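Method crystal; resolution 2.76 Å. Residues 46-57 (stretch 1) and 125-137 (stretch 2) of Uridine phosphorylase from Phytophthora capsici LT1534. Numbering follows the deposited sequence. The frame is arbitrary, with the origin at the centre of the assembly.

Stretch 1 (46-57) QVANTFGDVKFF
Stretch 2, residues 125-137: KLLEYAGAHGATY

Both stretches run from helix through loop into strand, and they bury 748 Å² between them. Gln46 sits at the N-cap position, right before the helix that begins at Val47, whose axis approaches that of helix 125-130 to 8.0 Å at 108°. Val47 points toward the second helix, its CB 3.5 Å from Tyr129 CB, while its carbonyl O receives a CA-H...O contact from Ala130 CA (3.5 Å). One turn on, Phe51 (chi1 m, chi2 -86°) also points toward this helix, its CB 3.6 Å from Ala130 CB. Gly52 follows in a type I turn from Phe51 to Val54, its CA 3.7 Å from Ala130 O. In stretch 2, Gly131 is the first residue to leave the helix, at phi/psi 85/29. Val54 (m) then places CG2 3.7 Å from CD2 of Leu127 (m, t), an apolar contact.

Lys55 (m, m, t, t) starts sideways but its end comes nearer, and NZ donates to His133 O at 2.6 Å, close beside Gly134, whose phi/psi are 126/13. Lys55 O starts the parallel pairing, accepting a hydrogen bond from Thr136 N at 2.7 Å (N-H...O 155°). Phe56 registers with Thr136 and Phe57 with Tyr137, CA-CA 4.5 and 4.3 Å. The Phe56 ring (m, -64°) meets Thr136 CB edge-on; on the other face, Phe57 CG and Tyr137 CG, both chi1 t, lie 3.8 Å apart.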

# COMPACT_ATOMS: atom_id res chain seq x y z
N GLN A 46 -4.97 -14.34 23.78
CA GLN A 46 -3.78 -14.57 24.61
C GLN A 46 -2.60 -14.87 23.67
O GLN A 46 -2.58 -15.89 22.97
CB GLN A 46 -4.06 -15.71 25.59
CG GLN A 46 -3.51 -15.51 27.00
N VAL A 47 -1.64 -13.94 23.61
CA VAL A 47 -0.58 -14.03 22.61
C VAL A 47 0.32 -15.23 22.86
O VAL A 47 0.70 -15.95 21.93
CB VAL A 47 0.24 -12.72 22.57
CG2 VAL A 47 -0.51 -11.66 21.82
N ALA A 48 0.69 -15.47 24.11
CA ALA A 48 1.65 -16.52 24.39
C ALA A 48 1.25 -17.84 23.74
O ALA A 48 1.96 -18.36 22.87
CB ALA A 48 1.81 -16.70 25.89
N ASN A 49 0.08 -18.37 24.14
CA ASN A 49 -0.36 -19.68 23.69
C ASN A 49 -0.95 -19.67 22.29
O ASN A 49 -0.96 -20.73 21.65
CB ASN A 49 -1.41 -20.24 24.66
N THR A 50 -1.44 -18.53 21.80
CA THR A 50 -2.09 -18.54 20.49
C THR A 50 -1.06 -18.55 19.36
O THR A 50 -1.18 -19.33 18.40
CB THR A 50 -3.03 -17.34 20.31
OG1 THR A 50 -3.78 -17.10 21.49
N PHE A 51 -0.05 -17.67 19.47
CA PHE A 51 0.85 -17.30 18.38
C PHE A 51 2.30 -17.69 18.65
O PHE A 51 3.17 -17.42 17.81
CB PHE A 51 0.75 -15.79 18.15
CG PHE A 51 -0.50 -15.36 17.46
CD1 PHE A 51 -0.59 -15.36 16.07
CD2 PHE A 51 -1.58 -14.91 18.20
CE1 PHE A 51 -1.73 -14.94 15.44
CE2 PHE A 51 -2.74 -14.49 17.58
CZ PHE A 51 -2.83 -14.51 16.20
N GLY A 52 2.58 -18.32 19.79
CA GLY A 52 3.96 -18.56 20.18
C GLY A 52 4.66 -19.68 19.43
O GLY A 52 5.88 -19.82 19.55
N ASP A 53 3.92 -20.48 18.66
CA ASP A 53 4.54 -21.63 18.02
C ASP A 53 4.96 -21.36 16.59
O ASP A 53 5.61 -22.22 15.98
CB ASP A 53 3.60 -22.85 18.07
CG ASP A 53 2.54 -22.85 16.98
OD1 ASP A 53 2.10 -21.77 16.55
OD2 ASP A 53 2.10 -23.96 16.61
N VAL A 54 4.66 -20.18 16.05
CA VAL A 54 4.80 -19.97 14.61
C VAL A 54 6.25 -19.62 14.25
O VAL A 54 6.77 -18.54 14.58
CB VAL A 54 3.81 -18.92 14.09
CG1 VAL A 54 2.38 -19.42 14.31
CG2 VAL A 54 4.00 -17.56 14.72
N LYS A 55 6.91 -20.52 13.52
CA LYS A 55 8.31 -20.35 13.15
C LYS A 55 8.53 -19.70 11.79
O LYS A 55 9.69 -19.37 11.47
CB LYS A 55 9.05 -21.69 13.17
CG LYS A 55 9.12 -22.37 14.52
CD LYS A 55 10.27 -21.82 15.36
CE LYS A 55 10.65 -22.79 16.48
NZ LYS A 55 11.53 -22.14 17.49
N PHE A 56 7.50 -19.52 10.96
CA PHE A 56 7.65 -18.81 9.69
C PHE A 56 6.56 -17.77 9.53
O PHE A 56 5.37 -18.12 9.47
CB PHE A 56 7.60 -19.74 8.49
CG PHE A 56 8.33 -21.02 8.67
CD1 PHE A 56 9.69 -21.03 8.84
CD2 PHE A 56 7.64 -22.21 8.61
CE1 PHE A 56 10.35 -22.21 8.98
CE2 PHE A 56 8.29 -23.39 8.75
CZ PHE A 56 9.65 -23.39 8.94
N PHE A 57 6.95 -16.50 9.44
CA PHE A 57 6.07 -15.54 8.81
C PHE A 57 6.29 -15.59 7.31
O PHE A 57 7.37 -15.96 6.85
CB PHE A 57 6.32 -14.11 9.29
CG PHE A 57 5.51 -13.07 8.56
N LYS A 125 5.59 -6.86 17.13
CA LYS A 125 5.01 -6.92 18.47
C LYS A 125 4.00 -8.05 18.60
O LYS A 125 3.87 -8.62 19.69
CB LYS A 125 4.31 -5.62 18.81
CG LYS A 125 5.22 -4.43 18.83
CD LYS A 125 4.50 -3.14 18.57
CE LYS A 125 3.00 -3.27 18.66
NZ LYS A 125 2.36 -1.93 18.49
N LEU A 126 3.24 -8.34 17.55
CA LEU A 126 2.36 -9.51 17.54
C LEU A 126 3.11 -10.78 17.89
O LEU A 126 2.53 -11.71 18.47
CB LEU A 126 1.72 -9.70 16.16
CG LEU A 126 0.38 -10.41 16.08
CD1 LEU A 126 -0.68 -9.59 16.89
CD2 LEU A 126 -0.03 -10.69 14.61
N LEU A 127 4.39 -10.86 17.48
CA LEU A 127 5.24 -11.97 17.89
C LEU A 127 5.83 -11.73 19.28
O LEU A 127 5.78 -12.62 20.13
CB LEU A 127 6.36 -12.19 16.87
CG LEU A 127 5.91 -12.77 15.52
CD1 LEU A 127 7.07 -12.75 14.54
CD2 LEU A 127 5.28 -14.18 15.63
N GLU A 128 6.41 -10.54 19.52
CA GLU A 128 7.09 -10.28 20.80
C GLU A 128 6.23 -10.69 21.96
O GLU A 128 6.70 -11.34 22.89
CB GLU A 128 7.47 -8.81 20.96
CG GLU A 128 7.93 -8.49 22.39
N TYR A 129 4.95 -10.32 21.91
CA TYR A 129 4.02 -10.78 22.93
C TYR A 129 3.90 -12.29 22.92
O TYR A 129 3.96 -12.93 23.98
CB TYR A 129 2.65 -10.12 22.73
CG TYR A 129 2.72 -8.62 22.71
CD1 TYR A 129 3.69 -7.94 23.44
CD2 TYR A 129 1.83 -7.87 21.95
CE1 TYR A 129 3.76 -6.57 23.42
CE2 TYR A 129 1.90 -6.50 21.92
CZ TYR A 129 2.86 -5.85 22.68
OH TYR A 129 2.94 -4.49 22.67
N ALA A 130 3.77 -12.88 21.73
CA ALA A 130 3.81 -14.34 21.61
C ALA A 130 5.14 -14.92 22.12
O ALA A 130 5.18 -16.05 22.60
CB ALA A 130 3.58 -14.74 20.15
N GLY A 131 6.22 -14.15 22.02
CA GLY A 131 7.53 -14.58 22.47
C GLY A 131 8.29 -15.39 21.44
O GLY A 131 9.11 -16.24 21.80
N ALA A 132 8.02 -15.14 20.15
CA ALA A 132 8.49 -15.99 19.06
C ALA A 132 10.01 -15.94 18.93
O ALA A 132 10.61 -14.86 18.80
CB ALA A 132 7.82 -15.56 17.75
N HIS A 133 10.63 -17.12 18.96
CA HIS A 133 12.07 -17.32 18.81
C HIS A 133 12.27 -18.44 17.78
O HIS A 133 12.10 -19.63 18.10
CB HIS A 133 12.73 -17.65 20.15
CG HIS A 133 12.01 -18.70 20.95
N GLY A 134 12.63 -18.06 16.55
CA GLY A 134 12.81 -19.01 15.46
C GLY A 134 12.01 -18.67 14.23
O GLY A 134 11.89 -19.49 13.31
N ALA A 135 11.46 -17.45 14.17
CA ALA A 135 10.47 -17.09 13.16
C ALA A 135 11.16 -16.49 11.95
O ALA A 135 11.73 -15.40 12.04
CB ALA A 135 9.45 -16.12 13.73
N THR A 136 11.09 -17.18 10.80
CA THR A 136 11.62 -16.66 9.54
C THR A 136 10.52 -15.95 8.75
O THR A 136 9.45 -16.53 8.50
CB THR A 136 12.24 -17.77 8.69
OG1 THR A 136 13.57 -18.07 9.14
CG2 THR A 136 12.35 -17.36 7.28
N TYR A 137 10.79 -14.72 8.32
CA TYR A 137 9.82 -13.90 7.60
C TYR A 137 10.27 -13.69 6.16
O TYR A 137 11.30 -13.05 5.91
CB TYR A 137 9.65 -12.53 8.26
CG TYR A 137 8.81 -11.62 7.42